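Local coordinates for protein glycerol dehydratase (Clostridium butyricum, PDB 1R9D) that probably dehydrates glycerol without vitamin B12, acting as a lyase of the glycyl radical, pyruvate formate lyase-like family, at residues Ser29-Lys40 / Ser115-Trp126. Sequence-based numbering, arbitrary orientation.
Sequences SERAILITESFK and SKEKLKDVFEYW
W126 points its indole N-H at T36: NE1 reaches OG1 at 2.9 Å, with the oxygen in the indole plane and an N-H...O angle of 156°. That hydroxyl in turn donates to A32 O one helical turn back, 2.7 Å from OG1, a relay set up by chi1 of T36 (-63°), which lays OG1 beside its own backbone N and sets CG2 against CB of Y125 and the start of its ring. Further along the indole, the CH2 corner stands 3.5 Å above the centre of the F39 ring, an edge-to-face pair. Y125 packs its OH on CB of F39, near the plane of that ring at its edge, and the OH is hydrogen-bonded to E43. K40 runs extended past Y125, CG making an off-centre CH-pi contact, before NZ meets the syn lone pair of D121 OD2 at 2.8 Å. Toward the other end, the I33 and V122 side chains cross at about a right angle, and L119 CD2 touches both A32 and S29. Segments 30-40 and 115-125 run in roughly the same direction, their axes 33° apart. Chemically, the buried threonine hydroxyl is used both as acceptor and as donor, fixing the indole's rotation amid apolar packing, while the ion pair lies toward the more exposed margin.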
ATOM      1  N   SER A  29       2.163   5.861  30.098  1.00 30.35           N
ATOM      2  CA  SER A  29       2.603   6.410  28.820  1.00 31.12           C
ATOM      3  C   SER A  29       3.875   5.845  28.188  1.00 30.78           C
ATOM      4  O   SER A  29       4.201   6.196  27.055  1.00 32.10           O
ATOM      5  CB  SER A  29       2.744   7.932  28.946  1.00 31.70           C
ATOM      6  OG  SER A  29       3.647   8.272  29.985  1.00 32.92           O
ATOM      7  N   GLU A  30       4.588   4.977  28.897  1.00 30.30           N
ATOM      8  CA  GLU A  30       5.823   4.406  28.365  1.00 30.34           C
ATOM      9  C   GLU A  30       5.704   3.878  26.930  1.00 29.82           C
ATOM     10  O   GLU A  30       6.455   4.295  26.043  1.00 28.21           O
ATOM     11  CB  GLU A  30       6.327   3.279  29.268  1.00 32.28           C
ATOM     12  CG  GLU A  30       7.121   3.722  30.502  1.00 36.36           C
ATOM     13  CD  GLU A  30       6.273   4.408  31.558  1.00 38.21           C
ATOM     14  OE1 GLU A  30       5.082   4.052  31.694  1.00 37.80           O
ATOM     15  OE2 GLU A  30       6.807   5.291  32.269  1.00 39.42           O
ATOM     16  N   ARG A  31       4.768   2.966  26.690  1.00 28.17           N
ATOM     17  CA  ARG A  31       4.629   2.420  25.343  1.00 27.06           C
ATOM     18  C   ARG A  31       4.373   3.494  24.289  1.00 26.27           C
ATOM     19  O   ARG A  31       4.988   3.481  23.223  1.00 26.84           O
ATOM     20  CB  ARG A  31       3.505   1.377  25.275  1.00 26.76           C
ATOM     21  CG  ARG A  31       3.425   0.702  23.896  1.00 25.75           C
ATOM     22  CD  ARG A  31       2.192  -0.183  23.739  1.00 25.28           C
ATOM     23  NE  ARG A  31       2.153  -0.828  22.422  1.00 25.16           N
ATOM     24  CZ  ARG A  31       1.814  -0.222  21.287  1.00 24.45           C
ATOM     25  NH1 ARG A  31       1.472   1.060  21.280  1.00 24.24           N
ATOM     26  NH2 ARG A  31       1.816  -0.907  20.148  1.00 24.07           N
ATOM     27  N   ALA A  32       3.472   4.425  24.586  1.00 26.16           N
ATOM     28  CA  ALA A  32       3.136   5.486  23.645  1.00 27.30           C
ATOM     29  C   ALA A  32       4.361   6.299  23.247  1.00 28.55           C
ATOM     30  O   ALA A  32       4.544   6.642  22.077  1.00 28.20           O
ATOM     31  CB  ALA A  32       2.079   6.403  24.245  1.00 27.87           C
ATOM     32  N   ILE A  33       5.193   6.617  24.230  1.00 28.95           N
ATOM     33  CA  ILE A  33       6.399   7.392  23.970  1.00 29.91           C
ATOM     34  C   ILE A  33       7.378   6.608  23.093  1.00 29.44           C
ATOM     35  O   ILE A  33       7.950   7.154  22.149  1.00 30.31           O
ATOM     36  CB  ILE A  33       7.094   7.797  25.302  1.00 31.00           C
ATOM     37  CG1 ILE A  33       6.411   9.030  25.902  1.00 32.61           C
ATOM     38  CG2 ILE A  33       8.561   8.131  25.059  1.00 30.07           C
ATOM     39  CD1 ILE A  33       4.928   8.888  26.138  1.00 36.76           C
ATOM     40  N   LEU A  34       7.549   5.327  23.397  1.00 29.50           N
ATOM     41  CA  LEU A  34       8.468   4.476  22.654  1.00 29.44           C
ATOM     42  C   LEU A  34       8.089   4.214  21.196  1.00 30.22           C
ATOM     43  O   LEU A  34       8.948   4.265  20.315  1.00 28.79           O
ATOM     44  CB  LEU A  34       8.653   3.149  23.388  1.00 30.75           C
ATOM     45  CG  LEU A  34       9.392   3.237  24.727  1.00 29.86           C
ATOM     46  CD1 LEU A  34       9.415   1.878  25.391  1.00 30.11           C
ATOM     47  CD2 LEU A  34      10.819   3.737  24.497  1.00 31.28           C
ATOM     48  N   ILE A  35       6.817   3.931  20.925  1.00 30.09           N
ATOM     49  CA  ILE A  35       6.418   3.677  19.543  1.00 29.00           C
ATOM     50  C   ILE A  35       6.527   4.965  18.727  1.00 29.33           C
ATOM     51  O   ILE A  35       6.852   4.928  17.539  1.00 28.73           O
ATOM     52  CB  ILE A  35       4.972   3.100  19.454  1.00 28.98           C
ATOM     53  CG1 ILE A  35       4.717   2.578  18.035  1.00 28.96           C
ATOM     54  CG2 ILE A  35       3.948   4.166  19.822  1.00 27.84           C
ATOM     55  CD1 ILE A  35       3.444   1.763  17.889  1.00 29.01           C
ATOM     56  N   THR A  36       6.277   6.103  19.370  1.00 29.03           N
ATOM     57  CA  THR A  36       6.362   7.401  18.703  1.00 30.36           C
ATOM     58  C   THR A  36       7.817   7.673  18.316  1.00 31.09           C
ATOM     59  O   THR A  36       8.107   8.142  17.215  1.00 30.15           O
ATOM     60  CB  THR A  36       5.861   8.538  19.631  1.00 30.76           C
ATOM     61  OG1 THR A  36       4.473   8.331  19.935  1.00 32.06           O
ATOM     62  CG2 THR A  36       6.028   9.897  18.967  1.00 30.03           C
ATOM     63  N   GLU A  37       8.726   7.364  19.233  1.00 31.80           N
ATOM     64  CA  GLU A  37      10.151   7.558  18.997  1.00 33.07           C
ATOM     65  C   GLU A  37      10.633   6.675  17.845  1.00 31.90           C
ATOM     66  O   GLU A  37      11.398   7.120  16.990  1.00 32.34           O
ATOM     67  CB  GLU A  37      10.932   7.241  20.277  1.00 35.08           C
ATOM     68  CG  GLU A  37      12.424   7.033  20.083  1.00 40.23           C
ATOM     69  CD  GLU A  37      13.181   6.960  21.400  1.00 42.98           C
ATOM     70  OE1 GLU A  37      12.722   6.245  22.321  1.00 43.55           O
ATOM     71  OE2 GLU A  37      14.241   7.616  21.511  1.00 45.75           O
ATOM     72  N   SER A  38      10.177   5.425  17.823  1.00 30.78           N
ATOM     73  CA  SER A  38      10.575   4.498  16.770  1.00 29.90           C
ATOM     74  C   SER A  38      10.065   4.938  15.401  1.00 29.57           C
ATOM     75  O   SER A  38      10.834   5.000  14.444  1.00 28.99           O
ATOM     76  CB  SER A  38      10.071   3.086  17.079  1.00 29.43           C
ATOM     77  OG  SER A  38      10.500   2.166  16.086  1.00 29.09           O
ATOM     78  N   PHE A  39       8.775   5.250  15.305  1.00 28.53           N
ATOM     79  CA  PHE A  39       8.205   5.677  14.029  1.00 28.72           C
ATOM     80  C   PHE A  39       8.885   6.919  13.447  1.00 29.00           C
ATOM     81  O   PHE A  39       8.999   7.062  12.229  1.00 27.25           O
ATOM     82  CB  PHE A  39       6.700   5.923  14.166  1.00 27.78           C
ATOM     83  CG  PHE A  39       5.854   4.737  13.782  1.00 27.82           C
ATOM     84  CD1 PHE A  39       5.958   3.536  14.474  1.00 28.31           C
ATOM     85  CD2 PHE A  39       4.969   4.817  12.707  1.00 27.65           C
ATOM     86  CE1 PHE A  39       5.193   2.424  14.102  1.00 29.52           C
ATOM     87  CE2 PHE A  39       4.202   3.716  12.326  1.00 27.62           C
ATOM     88  CZ  PHE A  39       4.316   2.518  13.023  1.00 27.77           C
ATOM     89  N   LYS A  40       9.336   7.818  14.315  1.00 29.42           N
ATOM     90  CA  LYS A  40      10.007   9.026  13.855  1.00 30.08           C
ATOM     91  C   LYS A  40      11.317   8.684  13.153  1.00 30.79           C
ATOM     92  O   LYS A  40      11.812   9.463  12.340  1.00 32.09           O
ATOM     93  CB  LYS A  40      10.290   9.962  15.034  1.00 30.48           C
ATOM     94  CG  LYS A  40       9.068  10.706  15.541  1.00 31.95           C
ATOM     95  CD  LYS A  40       9.436  11.655  16.678  1.00 32.78           C
ATOM     96  CE  LYS A  40       8.217  12.434  17.148  1.00 33.52           C
ATOM     97  NZ  LYS A  40       8.529  13.312  18.310  1.00 34.61           N
ATOM     98  N   SER A 115       2.234  11.987  32.850  1.00 39.44           N
ATOM     99  CA  SER A 115       1.774  11.254  31.676  1.00 38.10           C
ATOM    100  C   SER A 115       1.007  12.159  30.718  1.00 37.81           C
ATOM    101  O   SER A 115       1.190  12.077  29.504  1.00 38.19           O
ATOM    102  CB  SER A 115       0.898  10.075  32.099  1.00 37.18           C
ATOM    103  OG  SER A 115       1.683   9.065  32.707  1.00 37.61           O
ATOM    104  N   LYS A 116       0.148  13.016  31.261  1.00 37.44           N
ATOM    105  CA  LYS A 116      -0.623  13.935  30.429  1.00 37.72           C
ATOM    106  C   LYS A 116       0.331  14.816  29.631  1.00 38.27           C
ATOM    107  O   LYS A 116       0.133  15.062  28.438  1.00 37.62           O
ATOM    108  CB  LYS A 116      -1.511  14.833  31.290  1.00 37.41           C
ATOM    109  CG  LYS A 116      -2.635  14.124  32.033  1.00 37.49           C
ATOM    110  CD  LYS A 116      -3.461  15.148  32.806  1.00 37.38           C
ATOM    111  CE  LYS A 116      -4.572  14.505  33.615  1.00 38.62           C
ATOM    112  NZ  LYS A 116      -5.328  15.523  34.409  1.00 38.01           N
ATOM    113  N   GLU A 117       1.371  15.287  30.310  1.00 38.31           N
ATOM    114  CA  GLU A 117       2.363  16.154  29.693  1.00 39.13           C
ATOM    115  C   GLU A 117       3.126  15.447  28.578  1.00 37.98           C
ATOM    116  O   GLU A 117       3.265  15.981  27.480  1.00 38.09           O
ATOM    117  CB  GLU A 117       3.343  16.651  30.760  1.00 41.18           C
ATOM    118  CG  GLU A 117       4.387  17.630  30.250  1.00 45.30           C
ATOM    119  CD  GLU A 117       3.775  18.825  29.545  1.00 47.73           C
ATOM    120  OE1 GLU A 117       2.832  19.431  30.103  1.00 49.20           O
ATOM    121  OE2 GLU A 117       4.243  19.165  28.436  1.00 49.58           O
ATOM    122  N   LYS A 118       3.615  14.244  28.863  1.00 36.97           N
ATOM    123  CA  LYS A 118       4.374  13.486  27.877  1.00 37.33           C
ATOM    124  C   LYS A 118       3.548  13.043  26.676  1.00 36.08           C
ATOM    125  O   LYS A 118       4.092  12.853  25.586  1.00 36.00           O
ATOM    126  CB  LYS A 118       5.031  12.270  28.532  1.00 38.64           C
ATOM    127  CG  LYS A 118       6.157  12.638  29.493  1.00 42.23           C
ATOM    128  CD  LYS A 118       6.858  11.410  30.041  1.00 43.49           C
ATOM    129  CE  LYS A 118       8.019  11.810  30.944  1.00 46.09           C
ATOM    130  NZ  LYS A 118       8.766  10.631  31.467  1.00 47.20           N
ATOM    131  N   LEU A 119       2.241  12.884  26.863  1.00 34.33           N
ATOM    132  CA  LEU A 119       1.386  12.471  25.757  1.00 33.95           C
ATOM    133  C   LEU A 119       1.171  13.588  24.739  1.00 33.88           C
ATOM    134  O   LEU A 119       0.784  13.326  23.605  1.00 31.95           O
ATOM    135  CB  LEU A 119       0.030  11.983  26.277  1.00 33.85           C
ATOM    136  CG  LEU A 119       0.041  10.653  27.028  1.00 33.88           C
ATOM    137  CD1 LEU A 119      -1.357  10.358  27.553  1.00 35.28           C
ATOM    138  CD2 LEU A 119       0.506   9.539  26.095  1.00 35.16           C
ATOM    139  N   LYS A 120       1.424  14.834  25.133  1.00 34.59           N
ATOM    140  CA  LYS A 120       1.238  15.953  24.215  1.00 35.05           C
ATOM    141  C   LYS A 120       1.954  15.726  22.885  1.00 35.06           C
ATOM    142  O   LYS A 120       1.362  15.896  21.819  1.00 35.52           O
ATOM    143  CB  LYS A 120       1.731  17.257  24.847  1.00 36.84           C
ATOM    144  CG  LYS A 120       0.870  17.750  25.996  1.00 38.87           C
ATOM    145  CD  LYS A 120       1.457  19.008  26.623  1.00 41.01           C
ATOM    146  CE  LYS A 120       0.584  19.512  27.765  1.00 42.64           C
ATOM    147  NZ  LYS A 120       1.157  20.724  28.419  1.00 44.23           N
ATOM    148  N   ASP A 121       3.226  15.341  22.946  1.00 35.07           N
ATOM    149  CA  ASP A 121       3.995  15.099  21.729  1.00 35.57           C
ATOM    150  C   ASP A 121       3.434  13.913  20.941  1.00 34.68           C
ATOM    151  O   ASP A 121       3.506  13.881  19.712  1.00 34.56           O
ATOM    152  CB  ASP A 121       5.461  14.824  22.063  1.00 36.57           C
ATOM    153  CG  ASP A 121       6.317  14.679  20.820  1.00 38.35           C
ATOM    154  OD1 ASP A 121       6.468  15.678  20.085  1.00 40.30           O
ATOM    155  OD2 ASP A 121       6.833  13.571  20.570  1.00 39.53           O
ATOM    156  N   VAL A 122       2.890  12.935  21.658  1.00 34.08           N
ATOM    157  CA  VAL A 122       2.320  11.755  21.019  1.00 33.08           C
ATOM    158  C   VAL A 122       1.139  12.173  20.144  1.00 32.56           C
ATOM    159  O   VAL A 122       1.067  11.808  18.973  1.00 32.29           O
ATOM    160  CB  VAL A 122       1.847  10.727  22.074  1.00 33.56           C
ATOM    161  CG1 VAL A 122       1.210   9.525  21.385  1.00 33.04           C
ATOM    162  CG2 VAL A 122       3.026  10.277  22.921  1.00 32.64           C
ATOM    163  N   PHE A 123       0.222  12.949  20.718  1.00 31.41           N
ATOM    164  CA  PHE A 123      -0.946  13.431  19.986  1.00 31.19           C
ATOM    165  C   PHE A 123      -0.507  14.235  18.766  1.00 31.63           C
ATOM    166  O   PHE A 123      -1.113  14.144  17.699  1.00 31.11           O
ATOM    167  CB  PHE A 123      -1.814  14.324  20.882  1.00 31.10           C
ATOM    168  CG  PHE A 123      -2.356  13.628  22.101  1.00 31.50           C
ATOM    169  CD1 PHE A 123      -2.387  14.283  23.329  1.00 31.36           C
ATOM    170  CD2 PHE A 123      -2.847  12.328  22.024  1.00 31.99           C
ATOM    171  CE1 PHE A 123      -2.896  13.655  24.464  1.00 32.13           C
ATOM    172  CE2 PHE A 123      -3.361  11.689  23.154  1.00 31.44           C
ATOM    173  CZ  PHE A 123      -3.386  12.354  24.377  1.00 31.63           C
ATOM    174  N   GLU A 124       0.551  15.025  18.931  1.00 31.48           N
ATOM    175  CA  GLU A 124       1.054  15.847  17.837  1.00 32.20           C
ATOM    176  C   GLU A 124       1.627  15.019  16.690  1.00 30.21           C
ATOM    177  O   GLU A 124       1.316  15.267  15.527  1.00 30.76           O
ATOM    178  CB  GLU A 124       2.124  16.814  18.351  1.00 35.09           C
ATOM    179  CG  GLU A 124       2.597  17.817  17.314  1.00 39.93           C
ATOM    180  CD  GLU A 124       3.695  18.724  17.843  1.00 43.85           C
ATOM    181  OE1 GLU A 124       3.495  19.343  18.913  1.00 46.04           O
ATOM    182  OE2 GLU A 124       4.756  18.821  17.187  1.00 45.69           O
ATOM    183  N   TYR A 125       2.457  14.033  17.006  1.00 29.51           N
ATOM    184  CA  TYR A 125       3.049  13.218  15.951  1.00 30.07           C
ATOM    185  C   TYR A 125       2.044  12.385  15.166  1.00 30.07           C
ATOM    186  O   TYR A 125       2.048  12.397  13.936  1.00 30.00           O
ATOM    187  CB  TYR A 125       4.104  12.259  16.504  1.00 30.30           C
ATOM    188  CG  TYR A 125       4.637  11.334  15.423  1.00 32.23           C
ATOM    189  CD1 TYR A 125       5.532  11.800  14.459  1.00 31.93           C
ATOM    190  CD2 TYR A 125       4.177  10.021  15.311  1.00 32.38           C
ATOM    191  CE1 TYR A 125       5.953  10.987  13.411  1.00 33.03           C
ATOM    192  CE2 TYR A 125       4.591   9.195  14.262  1.00 33.18           C
ATOM    193  CZ  TYR A 125       5.479   9.688  13.316  1.00 33.92           C
ATOM    194  OH  TYR A 125       5.878   8.890  12.268  1.00 33.66           O
ATOM    195  N   TRP A 126       1.188  11.657  15.878  1.00 29.67           N
ATOM    196  CA  TRP A 126       0.227  10.774  15.222  1.00 29.42           C
ATOM    197  C   TRP A 126      -0.959  11.405  14.516  1.00 30.47           C
ATOM    198  O   TRP A 126      -1.801  10.699  13.965  1.00 30.34           O
ATOM    199  CB  TRP A 126      -0.271   9.726  16.212  1.00 27.45           C
ATOM    200  CG  TRP A 126       0.806   8.799  16.659  1.00 26.42           C
ATOM    201  CD1 TRP A 126       1.599   8.931  17.763  1.00 24.89           C
ATOM    202  CD2 TRP A 126       1.240   7.607  15.993  1.00 25.49           C
ATOM    203  NE1 TRP A 126       2.497   7.896  17.825  1.00 24.63           N
ATOM    204  CE2 TRP A 126       2.300   7.069  16.750  1.00 25.33           C
ATOM    205  CE3 TRP A 126       0.834   6.943  14.825  1.00 26.46           C
ATOM    206  CZ2 TRP A 126       2.968   5.892  16.382  1.00 24.95           C
ATOM    207  CZ3 TRP A 126       1.497   5.771  14.456  1.00 25.55           C
ATOM    208  CH2 TRP A 126       2.551   5.258  15.234  1.00 25.50           C
TER